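Local coordinates for type IV secretion system protein DotB (Yersinia pseudotuberculosis IP 31758, PDB 6GEF) that probably hydrolyses ATP as the hexameric AAA+ motor of a type IVb secretion system, a member of the GSP E family of secretion ATPases, at residues G388-D391 with G392-K396; S294-M297 with R298-S302. One frame throughout, in Å; residues are numbered along the deposited sequence.

Contact 1 (G388-D391 with G392-K396); sequences GIID and GHVAK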
loop_
_atom_site.group_PDB
_atom_site.type_symbol
_atom_site.label_atom_id
_atom_site.label_comp_id
_atom_site.label_asym_id
_atom_site.label_seq_id
_atom_site.Cartn_x
_atom_site.Cartn_y
_atom_site.Cartn_z
ATOM N N GLY A 388 -37.278 -16.011 47.132
ATOM C CA GLY A 388 -36.138 -16.125 48.015
ATOM C C GLY A 388 -34.841 -16.573 47.361
ATOM O O GLY A 388 -33.935 -17.014 48.032
ATOM N N ILE A 389 -34.779 -16.498 46.029
ATOM C CA ILE A 389 -33.621 -16.967 45.304
ATOM C C ILE A 389 -32.464 -15.979 45.386
ATOM O O ILE A 389 -31.299 -16.391 45.399
ATOM C CB ILE A 389 -33.993 -17.315 43.852
ATOM C CG1 ILE A 389 -34.911 -18.553 43.838
ATOM C CG2 ILE A 389 -32.748 -17.546 42.990
ATOM C CD1 ILE A 389 -34.932 -19.300 42.524
ATOM N N ILE A 390 -32.735 -14.679 45.413
ATOM C CA ILE A 390 -31.724 -13.648 45.449
ATOM C C ILE A 390 -32.000 -12.697 46.604
ATOM O O ILE A 390 -33.151 -12.541 47.037
ATOM C CB ILE A 390 -31.638 -12.882 44.099
ATOM C CG1 ILE A 390 -32.834 -11.955 43.926
ATOM C CG2 ILE A 390 -31.499 -13.840 42.934
ATOM C CD1 ILE A 390 -32.791 -11.134 42.650
ATOM N N ASP A 391 -30.965 -12.042 47.067
ATOM C CA ASP A 391 -31.084 -11.038 48.109
ATOM C C ASP A 391 -31.734 -9.772 47.549
ATOM O O ASP A 391 -31.781 -9.546 46.330
ATOM C CB ASP A 391 -29.744 -10.672 48.717
ATOM C CG ASP A 391 -28.775 -11.862 48.756
ATOM O OD1 ASP A 391 -28.781 -12.667 47.769
ATOM O OD2 ASP A 391 -27.997 -11.968 49.730
ATOM N N GLY A 392 -32.240 -8.932 48.441
ATOM C CA GLY A 392 -32.824 -7.673 48.038
ATOM C C GLY A 392 -31.849 -6.735 47.341
ATOM O O GLY A 392 -32.226 -6.005 46.432
ATOM N N HIS A 393 -30.591 -6.767 47.748
ATOM C CA HIS A 393 -29.567 -5.960 47.100
ATOM C C HIS A 393 -29.324 -6.429 45.676
ATOM O O HIS A 393 -29.479 -5.651 44.717
ATOM C CB HIS A 393 -28.269 -5.979 47.915
ATOM C CG HIS A 393 -28.407 -5.358 49.272
ATOM N ND1 HIS A 393 -27.902 -4.108 49.564
ATOM C CD2 HIS A 393 -29.013 -5.789 50.412
ATOM C CE1 HIS A 393 -28.169 -3.803 50.821
ATOM N NE2 HIS A 393 -28.852 -4.800 51.351
ATOM N N VAL A 394 -28.966 -7.684 45.502
ATOM C CA VAL A 394 -28.773 -8.231 44.161
ATOM C C VAL A 394 -30.021 -8.075 43.308
ATOM O O VAL A 394 -29.937 -7.870 42.110
ATOM C CB VAL A 394 -28.316 -9.722 44.229
ATOM C CG1 VAL A 394 -27.156 -9.880 45.181
ATOM C CG2 VAL A 394 -29.450 -10.609 44.639
ATOM N N ALA A 395 -31.193 -8.143 43.926
ATOM C CA ALA A 395 -32.438 -7.889 43.199
ATOM C C ALA A 395 -32.494 -6.459 42.709
ATOM O O ALA A 395 -32.825 -6.200 41.542
ATOM C CB ALA A 395 -33.641 -8.215 44.074
ATOM N N LYS A 396 -32.170 -5.495 43.575
ATOM C CA LYS A 396 -32.122 -4.101 43.162
ATOM C C LYS A 396 -31.151 -3.890 41.988
ATOM O O LYS A 396 -31.531 -3.322 40.971
ATOM C CB LYS A 396 -31.743 -3.215 44.348
ATOM C CG LYS A 396 -31.277 -1.806 43.978
ATOM C CD LYS A 396 -30.670 -1.103 45.174
ATOM C CE LYS A 396 -30.692 0.404 44.963
ATOM N NZ LYS A 396 -32.059 0.974 45.154
#
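Asp391 sits at the N-cap position of helix 392-400, and this contact joins the end of the loop to the first turn of that helix. Asp391 O accepts the N-H of Ala395, with Ala395 N 2.8 Å away. The side chain of Asp391 does not cap the helix. With chi1 near -33°, CG stands beside the backbone N, and Asp391 OD1 comes within 3.8 Å of Val394 CG2. Ile390 makes the apolar part of the contact. Its CB meets Val394 CG2, and the two branched side chains cross at a slant. Ile390 CG1 lies between the backbone N and the carbonyl carbon (chi1 73°), and the anti chi2 extends CD1 to Ala395, 3.4 Å from Ala395 CB. One isoleucine therefore touches two successive residues of the new helix.

The preceding helix 377-386 ends in a Schellman motif with Gly388 as its C-prime residue. Ile390 packs on Leu384 of that helix and its O accepts a hydrogen bond from His385 ND1, while Ala395 rests on Ala381 and His385. The short loop thus joins two helices that pack on each other, while Ile389 pairs through its backbone with Thr332, in the loop between strands 320-330 and 336-344.

Contact 2 (S294-M297 with R298-S302); sequences SAVM and RRLIS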
loop_
_atom_site.group_PDB
_atom_site.type_symbol
_atom_site.label_atom_id
_atom_site.label_comp_id
_atom_site.label_asym_id
_atom_site.label_seq_id
_atom_site.Cartn_x
_atom_site.Cartn_y
_atom_site.Cartn_z
ATOM N N SER A 294 -33.197 -3.117 24.867
ATOM C CA SER A 294 -32.958 -1.744 24.454
ATOM C C SER A 294 -31.492 -1.529 24.026
ATOM O O SER A 294 -31.233 -1.004 22.940
ATOM C CB SER A 294 -33.322 -0.777 25.592
ATOM O OG SER A 294 -32.462 0.368 25.599
ATOM N N ALA A 295 -30.574 -1.974 24.873
ATOM C CA ALA A 295 -29.161 -1.758 24.575
ATOM C C ALA A 295 -28.740 -2.517 23.332
ATOM O O ALA A 295 -27.848 -2.064 22.605
ATOM C CB ALA A 295 -28.298 -2.163 25.785
ATOM N N VAL A 296 -29.349 -3.680 23.078
ATOM C CA VAL A 296 -29.018 -4.451 21.885
ATOM C C VAL A 296 -29.495 -3.724 20.658
ATOM O O VAL A 296 -28.800 -3.634 19.619
ATOM C CB VAL A 296 -29.493 -5.895 21.997
ATOM C CG1 VAL A 296 -30.167 -6.108 23.332
ATOM C CG2 VAL A 296 -30.382 -6.249 20.841
ATOM N N MET A 297 -30.738 -3.269 20.660
ATOM C CA MET A 297 -31.245 -2.427 19.578
ATOM C C MET A 297 -30.308 -1.258 19.317
ATOM O O MET A 297 -29.791 -1.077 18.213
ATOM C CB MET A 297 -32.649 -1.939 19.901
ATOM C CG MET A 297 -33.685 -2.270 18.830
ATOM S SD MET A 297 -33.899 -4.020 18.591
ATOM C CE MET A 297 -35.322 -3.938 17.433
ATOM N N ARG A 298 -30.070 -0.428 20.331
ATOM C CA ARG A 298 -29.115 0.660 20.215
ATOM C C ARG A 298 -27.782 0.206 19.544
ATOM O O ARG A 298 -27.321 0.834 18.614
ATOM C CB ARG A 298 -28.786 1.214 21.617
ATOM C CG ARG A 298 -29.772 2.172 22.166
ATOM C CD ARG A 298 -29.849 3.413 21.280
ATOM N NE ARG A 298 -29.410 4.644 21.904
ATOM C CZ ARG A 298 -29.906 5.147 23.028
ATOM N NH1 ARG A 298 -30.808 4.450 23.751
ATOM N NH2 ARG A 298 -29.471 6.353 23.449
ATOM N N ARG A 299 -27.251 -0.926 20.007
ATOM C CA ARG A 299 -25.934 -1.310 19.602
ATOM C C ARG A 299 -25.924 -1.718 18.137
ATOM O O ARG A 299 -25.035 -1.332 17.358
ATOM C CB ARG A 299 -25.413 -2.456 20.495
ATOM C CG ARG A 299 -24.146 -3.150 19.971
ATOM C CD ARG A 299 -23.046 -3.146 21.014
ATOM N NE ARG A 299 -21.746 -3.370 20.440
ATOM C CZ ARG A 299 -21.215 -4.552 20.151
ATOM N NH1 ARG A 299 -21.930 -5.672 20.352
ATOM N NH2 ARG A 299 -19.987 -4.618 19.632
ATOM N N LEU A 300 -26.868 -2.560 17.736
ATOM C CA LEU A 300 -26.963 -2.954 16.334
ATOM C C LEU A 300 -27.211 -1.750 15.457
ATOM O O LEU A 300 -26.625 -1.637 14.365
ATOM C CB LEU A 300 -28.056 -4.008 16.153
ATOM C CG LEU A 300 -27.891 -5.329 16.895
ATOM C CD1 LEU A 300 -29.057 -6.228 16.561
ATOM C CD2 LEU A 300 -26.520 -5.919 16.582
ATOM N N ILE A 301 -28.092 -0.840 15.876
ATOM C CA ILE A 301 -28.385 0.340 15.064
ATOM C C ILE A 301 -27.153 1.215 14.894
ATOM O O ILE A 301 -26.965 1.814 13.840
ATOM C CB ILE A 301 -29.577 1.114 15.682
ATOM C CG1 ILE A 301 -30.894 0.410 15.348
ATOM C CG2 ILE A 301 -29.599 2.573 15.245
ATOM C CD1 ILE A 301 -32.036 0.876 16.231
ATOM N N SER A 302 -26.316 1.299 15.934
ATOM C CA SER A 302 -25.166 2.192 15.893
ATOM C C SER A 302 -24.233 1.863 14.716
ATOM O O SER A 302 -23.592 2.741 14.175
ATOM C CB SER A 302 -24.415 2.153 17.211
ATOM O OG SER A 302 -23.807 0.887 17.419
#
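Met297 and Ile301 lie one turn apart on the same face of helix 293-302, in the P-loop NTPase domain, and Val296 and Leu300 form a second pair beside them. The paired side chains touch only loosely: Met297 CG, partway along its chain, is 4.4 Å from Ile301 CD1, and Val296 CG2 is 4.5 Å from Leu300 CD1. The closer meetings are with the carbonyls of the preceding turn. Ile301 CG1 stands beside its own backbone N (chi1 -77°), and chi2 of 164° carries CD1 back along the helix to 3.6 Å from Met297 O. Leu300 CG sits 3.3 Å from Val296 O. Arg298 CB and CG pass close to Ser294 O, each 3.6 Å away.

The i to i+4 backbone bonds hold this spacing, from Arg298 N to Ser294 O through Ile301 N to Met297 O.

Met297 and Ile301 face helices 306-319 and 362-372, where Met297 meets Leu316 and Val362, while Val296 and Leu300 pack against Met181 of strand 179-183. Arg299 takes another course. Its CG is anti to the backbone N (chi1 168°), and the chain runs out to the second subunit, where NE forms a salt bridge with Asp315 OD1 of that chain and Tyr314 of the same subunit packs on Arg299 and Ser302. At the far end of the segment, Ser302 OG donates to Arg299 O at 2.5 Å.

Overall arrangement
Contact 2 comes first along the chain, and contact 1 follows near the C-terminus. Their centres are 28 Å apart, their nearest atoms are about 16 Å apart, and they do not touch. Contact 2 lies within helix 293-302, which packs on the mixed sheet through strand 179-183, the strand that leads into a probable P-loop. Contact 1 joins helices 377-386 and 392-400, the last two of the chain. Helix 362-372, just ahead of them, packs on helix 293-302, so the C-terminal helical region meets helix 293-302 through helix 362-372. The subunits meet at contact 2, whereas no other chain of the hexamer touches contact 1.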